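PDB 6GUO: siderophore enterobactin esterase from Emericella nidulans, which hydrolyses the ester bonds of the bacterial xenosiderophore enterobactin, releasing its iron inside the fungal cell, and leaves triacetylfusarinine C uncleaved. Local coordinates for residues 28-33 with 99-104; 184-189 with 219-224. All coordinates share one frame; numbering follows the deposited sequence.

Contact 1: 28-33 with 99-104; sequences DGPYQI and SPRRSY
Residues 28-30 run as loop into the strand that starts at Tyr31, and a type I turn from Ser99 to Arg102 leads into a short helix, the two backbones staying apart with 7.8 Å between Asp28 CA and Arg101 CA. Arg101 spans that distance. Its CG stands anti to the carbonyl carbon and the chain bends at chi3 (57°), which delivers the guanidinium to two successive carbonyls. Arg101 NH2 donates to Pro30 O at 2.6 Å; the acceptor lies near the guanidinium plane, but the donor sits above the carbonyl plane. Arg101 NH1 makes a weak bond to Gly29 O, 2.9 Å long and bent to 123° at the hydrogen. The guanidinium also lies over one face of the Tyr31 ring in a cation-pi interaction, the planes tilted by 48°, with Arg101 NH1 closest at 3.7 Å from Tyr31 CE1. One guanidinium face receives Asp28 O and the backbone of Gly29, where at positive phi a CB would jam against Asp28 O and crowd Arg101 NH2. The Tyr31 hydroxyl bonds to Asp105, and Phe137 stacks on the Tyr31 ring. At the root of the arginine, Arg101 N donates to Ser99 OG at 3.1 Å, a capping bond ahead of the helix. Arg101, bonded to two main-chain carbonyls, thus ties the loop entering strand 31-36 to the loop and helix following strand 83-90 of this alpha/beta-hydrolase fold.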
loop_
_atom_site.group_PDB
_atom_site.type_symbol
_atom_site.label_atom_id
_atom_site.label_comp_id
_atom_site.label_asym_id
_atom_site.label_seq_id
_atom_site.Cartn_x
_atom_site.Cartn_y
_atom_site.Cartn_z
ATOM N N ASP A 28 -3.116 -22.866 -20.560
ATOM C CA ASP A 28 -2.818 -21.423 -20.618
ATOM C C ASP A 28 -1.444 -21.046 -20.045
ATOM O O ASP A 28 -0.908 -19.983 -20.371
ATOM C CB ASP A 28 -3.906 -20.612 -19.895
ATOM C CG ASP A 28 -5.279 -20.755 -20.538
ATOM O OD1 ASP A 28 -5.717 -21.905 -20.759
ATOM O OD2 ASP A 28 -5.925 -19.720 -20.809
ATOM N N GLY A 29 -0.901 -21.905 -19.182
ATOM C CA GLY A 29 0.447 -21.751 -18.642
ATOM C C GLY A 29 0.413 -21.898 -17.137
ATOM O O GLY A 29 -0.668 -22.031 -16.553
ATOM N N PRO A 30 1.592 -21.868 -16.491
ATOM C CA PRO A 30 1.615 -22.042 -15.046
ATOM C C PRO A 30 1.021 -20.850 -14.300
ATOM O O PRO A 30 0.936 -19.746 -14.844
ATOM C CB PRO A 30 3.112 -22.180 -14.718
ATOM C CG PRO A 30 3.809 -22.339 -16.029
ATOM C CD PRO A 30 2.943 -21.648 -17.032
ATOM N N TYR A 31 0.587 -21.105 -13.073
ATOM C CA TYR A 31 0.274 -20.054 -12.120
ATOM C C TYR A 31 1.480 -19.853 -11.217
ATOM O O TYR A 31 2.333 -20.736 -11.090
ATOM C CB TYR A 31 -0.945 -20.438 -11.286
ATOM C CG TYR A 31 -2.227 -20.448 -12.073
ATOM C CD1 TYR A 31 -2.875 -19.259 -12.393
ATOM C CD2 TYR A 31 -2.797 -21.647 -12.506
ATOM C CE1 TYR A 31 -4.058 -19.259 -13.117
ATOM C CE2 TYR A 31 -3.982 -21.657 -13.227
ATOM C CZ TYR A 31 -4.611 -20.462 -13.532
ATOM O OH TYR A 31 -5.783 -20.470 -14.260
ATOM N N GLN A 32 1.549 -18.675 -10.608
ATOM C CA GLN A 32 2.550 -18.364 -9.603
ATOM C C GLN A 32 1.786 -18.008 -8.343
ATOM O O GLN A 32 0.938 -17.115 -8.374
ATOM C CB GLN A 32 3.420 -17.187 -10.042
ATOM C CG GLN A 32 4.474 -16.775 -9.022
ATOM C CD GLN A 32 5.320 -15.611 -9.500
ATOM O OE1 GLN A 32 5.903 -15.657 -10.584
ATOM N NE2 GLN A 32 5.390 -14.554 -8.691
ATOM N N ILE A 33 2.065 -18.716 -7.252
ATOM C CA ILE A 33 1.489 -18.354 -5.963
ATOM C C ILE A 33 2.592 -17.769 -5.085
ATOM O O ILE A 33 3.679 -18.334 -4.995
ATOM C CB ILE A 33 0.705 -19.519 -5.294
ATOM C CG1 ILE A 33 1.605 -20.678 -4.852
ATOM C CG2 ILE A 33 -0.375 -20.035 -6.242
ATOM C CD1 ILE A 33 0.959 -21.551 -3.790
ATOM N N SER A 99 -1.087 -9.573 -15.865
ATOM C CA SER A 99 -1.026 -10.480 -17.008
ATOM C C SER A 99 -2.317 -10.402 -17.826
ATOM O O SER A 99 -3.401 -10.354 -17.243
ATOM C CB SER A 99 -0.843 -11.914 -16.522
ATOM O OG SER A 99 -1.006 -12.840 -17.581
ATOM N N PRO A 100 -2.218 -10.450 -19.174
ATOM C CA PRO A 100 -3.434 -10.565 -20.004
ATOM C C PRO A 100 -4.310 -11.799 -19.695
ATOM O O PRO A 100 -5.504 -11.795 -20.005
ATOM C CB PRO A 100 -2.893 -10.654 -21.439
ATOM C CG PRO A 100 -1.480 -10.205 -21.380
ATOM C CD PRO A 100 -0.987 -10.455 -19.989
ATOM N N ARG A 101 -3.720 -12.834 -19.092
ATOM C CA ARG A 101 -4.454 -14.046 -18.687
ATOM C C ARG A 101 -5.583 -13.793 -17.683
ATOM O O ARG A 101 -6.493 -14.609 -17.558
ATOM C CB ARG A 101 -3.489 -15.084 -18.105
ATOM C CG ARG A 101 -2.578 -15.706 -19.153
ATOM C CD ARG A 101 -1.550 -16.635 -18.536
ATOM N NE ARG A 101 -2.164 -17.709 -17.750
ATOM C CZ ARG A 101 -1.491 -18.575 -16.993
ATOM N NH1 ARG A 101 -2.153 -19.501 -16.308
ATOM N NH2 ARG A 101 -0.163 -18.526 -16.912
ATOM N N ARG A 102 -5.509 -12.674 -16.963
ATOM C CA ARG A 102 -6.535 -12.315 -15.983
ATOM C C ARG A 102 -7.958 -12.229 -16.553
ATOM O O ARG A 102 -8.913 -12.527 -15.840
ATOM C CB ARG A 102 -6.172 -10.995 -15.287
ATOM C CG ARG A 102 -6.316 -9.760 -16.166
ATOM C CD ARG A 102 -5.653 -8.550 -15.532
ATOM N NE ARG A 102 -6.326 -8.162 -14.292
ATOM C CZ ARG A 102 -7.427 -7.407 -14.207
ATOM N NH1 ARG A 102 -7.933 -7.126 -13.008
ATOM N NH2 ARG A 102 -8.038 -6.933 -15.292
ATOM N N SER A 103 -8.095 -11.821 -17.817
ATOM C CA SER A 103 -9.416 -11.651 -18.433
ATOM C C SER A 103 -10.183 -12.969 -18.494
ATOM O O SER A 103 -11.386 -12.995 -18.248
ATOM C CB SER A 103 -9.310 -11.031 -19.832
ATOM O OG SER A 103 -8.716 -11.916 -20.763
ATOM N N TYR A 104 -9.483 -14.057 -18.810
ATOM C CA TYR A 104 -10.096 -15.390 -18.817
ATOM C C TYR A 104 -10.362 -15.877 -17.387
ATOM O O TYR A 104 -11.473 -16.309 -17.071
ATOM C CB TYR A 104 -9.221 -16.399 -19.565
ATOM C CG TYR A 104 -9.811 -17.789 -19.569
ATOM C CD1 TYR A 104 -10.964 -18.069 -20.298
ATOM C CD2 TYR A 104 -9.235 -18.816 -18.823
ATOM C CE1 TYR A 104 -11.522 -19.340 -20.297
ATOM C CE2 TYR A 104 -9.787 -20.090 -18.813
ATOM C CZ TYR A 104 -10.928 -20.349 -19.553
ATOM O OH TYR A 104 -11.478 -21.613 -19.550
#

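Contact 2: 184-189 with 219-224; sequences VYLAAS and VLRLSF
Leu220 CG stands anti to the backbone N, and chi2 of 63° brings CD1 up to strand 184-188, where Leu220 CD1 meets Tyr185 CB at 4.0 Å and also touches Ala187 CB. Leu222, with CG anti to its carbonyl carbon, brings Leu222 CD2 to 4.0 Å from Ala187 CB, so that the Ala187 methyl touches both leucines. On the opposite sheet face, Leu186 CD2 crosses obliquely to Arg221 CB at 3.7 Å, while the extended arginine chain leads its guanidinium away to Glu275 and Tyr279. Strands 184-188 and 219-224 run parallel, 13° apart, and five backbone bonds join the segments. Arg221 N to Tyr185 O (2.9 Å) points nearly along the C=O axis, whereas Ser223 N to Ala187 O is longer, at 3.3 Å. Past the strand end, Ser189 N donates to Ser223 O at 2.7 Å from above the carbonyl plane. Ser223 OG takes the crowded position (chi1 70°) and bonds a water whose oxygen donates to Ser189 OG at 2.8 Å. Main-chain bonds and aliphatic packing thus hold the strands in register, while the water and Glu228 satisfy buried hydroxyls near the putative nucleophile elbow.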
loop_
_atom_site.group_PDB
_atom_site.type_symbol
_atom_site.label_atom_id
_atom_site.label_comp_id
_atom_site.label_asym_id
_atom_site.label_seq_id
_atom_site.Cartn_x
_atom_site.Cartn_y
_atom_site.Cartn_z
ATOM N N VAL A 184 -15.152 -13.705 3.971
ATOM C CA VAL A 184 -15.147 -12.277 3.667
ATOM C C VAL A 184 -14.757 -12.065 2.207
ATOM O O VAL A 184 -13.810 -12.675 1.722
ATOM C CB VAL A 184 -14.146 -11.536 4.573
ATOM C CG1 VAL A 184 -14.172 -10.035 4.305
ATOM C CG2 VAL A 184 -14.455 -11.820 6.038
ATOM N N TYR A 185 -15.504 -11.199 1.525
ATOM C CA TYR A 185 -15.241 -10.836 0.136
ATOM C C TYR A 185 -14.952 -9.351 0.085
ATOM O O TYR A 185 -15.704 -8.542 0.625
ATOM C CB TYR A 185 -16.436 -11.173 -0.746
ATOM C CG TYR A 185 -16.789 -12.637 -0.695
ATOM C CD1 TYR A 185 -16.362 -13.511 -1.688
ATOM C CD2 TYR A 185 -17.537 -13.157 0.364
ATOM C CE1 TYR A 185 -16.677 -14.859 -1.636
ATOM C CE2 TYR A 185 -17.855 -14.503 0.423
ATOM C CZ TYR A 185 -17.419 -15.348 -0.581
ATOM O OH TYR A 185 -17.729 -16.683 -0.520
ATOM N N LEU A 186 -13.845 -9.007 -0.554
ATOM C CA LEU A 186 -13.403 -7.632 -0.675
ATOM C C LEU A 186 -13.352 -7.352 -2.169
ATOM O O LEU A 186 -12.429 -7.780 -2.860
ATOM C CB LEU A 186 -12.041 -7.460 -0.001
ATOM C CG LEU A 186 -11.966 -7.914 1.460
ATOM C CD1 LEU A 186 -10.520 -7.964 1.920
ATOM C CD2 LEU A 186 -12.778 -6.997 2.365
ATOM N N ALA A 187 -14.392 -6.684 -2.661
ATOM C CA ALA A 187 -14.549 -6.384 -4.079
ATOM C C ALA A 187 -14.252 -4.905 -4.304
ATOM O O ALA A 187 -15.103 -4.047 -4.065
ATOM C CB ALA A 187 -15.960 -6.725 -4.530
ATOM N N ALA A 188 -13.041 -4.624 -4.771
ATOM C CA ALA A 188 -12.561 -3.258 -4.975
ATOM C C ALA A 188 -12.748 -2.847 -6.432
ATOM O O ALA A 188 -12.298 -3.545 -7.340
ATOM C CB ALA A 188 -11.102 -3.163 -4.567
ATOM N N SER A 189 -13.438 -1.727 -6.653
ATOM C CA SER A 189 -13.760 -1.236 -7.996
ATOM C C SER A 189 -14.234 -2.357 -8.923
ATOM O O SER A 189 -13.709 -2.512 -10.011
ATOM C CB SER A 189 -12.532 -0.546 -8.596
ATOM O OG SER A 189 -12.034 0.434 -7.704
ATOM N N VAL A 219 -19.608 -11.865 4.408
ATOM C CA VAL A 219 -19.352 -10.451 4.645
ATOM C C VAL A 219 -18.807 -9.896 3.337
ATOM O O VAL A 219 -17.982 -10.547 2.700
ATOM C CB VAL A 219 -18.331 -10.266 5.785
ATOM C CG1 VAL A 219 -17.937 -8.802 5.944
ATOM C CG2 VAL A 219 -18.900 -10.815 7.090
ATOM N N LEU A 220 -19.278 -8.712 2.938
ATOM C CA LEU A 220 -18.799 -8.037 1.719
ATOM C C LEU A 220 -18.383 -6.598 2.012
ATOM O O LEU A 220 -19.110 -5.862 2.679
ATOM C CB LEU A 220 -19.887 -8.032 0.637
ATOM C CG LEU A 220 -19.619 -7.242 -0.652
ATOM C CD1 LEU A 220 -18.426 -7.798 -1.418
ATOM C CD2 LEU A 220 -20.855 -7.214 -1.533
ATOM N N ARG A 221 -17.225 -6.201 1.482
ATOM C CA ARG A 221 -16.825 -4.799 1.431
ATOM C C ARG A 221 -16.671 -4.400 -0.027
ATOM O O ARG A 221 -15.856 -4.977 -0.743
ATOM C CB ARG A 221 -15.515 -4.542 2.175
ATOM C CG ARG A 221 -15.214 -3.051 2.330
ATOM C CD ARG A 221 -13.974 -2.808 3.167
ATOM N NE ARG A 221 -13.858 -1.410 3.611
ATOM C CZ ARG A 221 -13.009 -0.493 3.131
ATOM N NH1 ARG A 221 -13.023 0.735 3.650
ATOM N NH2 ARG A 221 -12.145 -0.770 2.157
ATOM N N LEU A 222 -17.480 -3.429 -0.452
ATOM C CA LEU A 222 -17.375 -2.818 -1.774
ATOM C C LEU A 222 -16.594 -1.529 -1.657
ATOM O O LEU A 222 -16.675 -0.845 -0.640
ATOM C CB LEU A 222 -18.764 -2.501 -2.331
ATOM C CG LEU A 222 -19.557 -3.724 -2.790
ATOM C CD1 LEU A 222 -21.042 -3.420 -2.820
ATOM C CD2 LEU A 222 -19.066 -4.183 -4.156
ATOM N N SER A 223 -15.850 -1.184 -2.701
ATOM C CA SER A 223 -15.168 0.106 -2.730
ATOM C C SER A 223 -14.949 0.610 -4.143
ATOM O O SER A 223 -14.995 -0.157 -5.108
ATOM C CB SER A 223 -13.837 0.037 -1.971
ATOM O OG SER A 223 -12.887 -0.758 -2.662
ATOM N N PHE A 224 -14.725 1.916 -4.252
ATOM C CA PHE A 224 -14.394 2.543 -5.522
ATOM C C PHE A 224 -13.758 3.897 -5.257
ATOM O O PHE A 224 -13.901 4.454 -4.168
ATOM C CB PHE A 224 -15.641 2.687 -6.419
ATOM C CG PHE A 224 -16.741 3.520 -5.820
ATOM C CD1 PHE A 224 -16.824 4.889 -6.080
ATOM C CD2 PHE A 224 -17.701 2.937 -4.994
ATOM C CE1 PHE A 224 -17.844 5.658 -5.530
ATOM C CE2 PHE A 224 -18.724 3.700 -4.445
ATOM C CZ PHE A 224 -18.794 5.060 -4.709
HETATM O O HOH W 1 -11.662 0.296 -4.973
#

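Contact 2 is wholly buried in the interior of the central sheet, whereas contact 1 lies mostly at the surface; their centres lie 22 Å apart and their nearest atoms about 8 Å. Both reach the same sheet but hold different elements: contact 2 joins two neighbouring parallel strands, and contact 1 joins the entrance of strand 31-36 to a turn and short helix. Accordingly, contact 2 spreads its hydrogen bonds along two backbones, while contact 1 concentrates its polar and cation-pi interactions in one arginine. Segment 99-104 also carries Arg102, which bonds Ser165 of a GxSxG pattern consistent with the nucleophile elbow of alpha/beta-hydrolases, the same feature that Ser189 of contact 2 lies near.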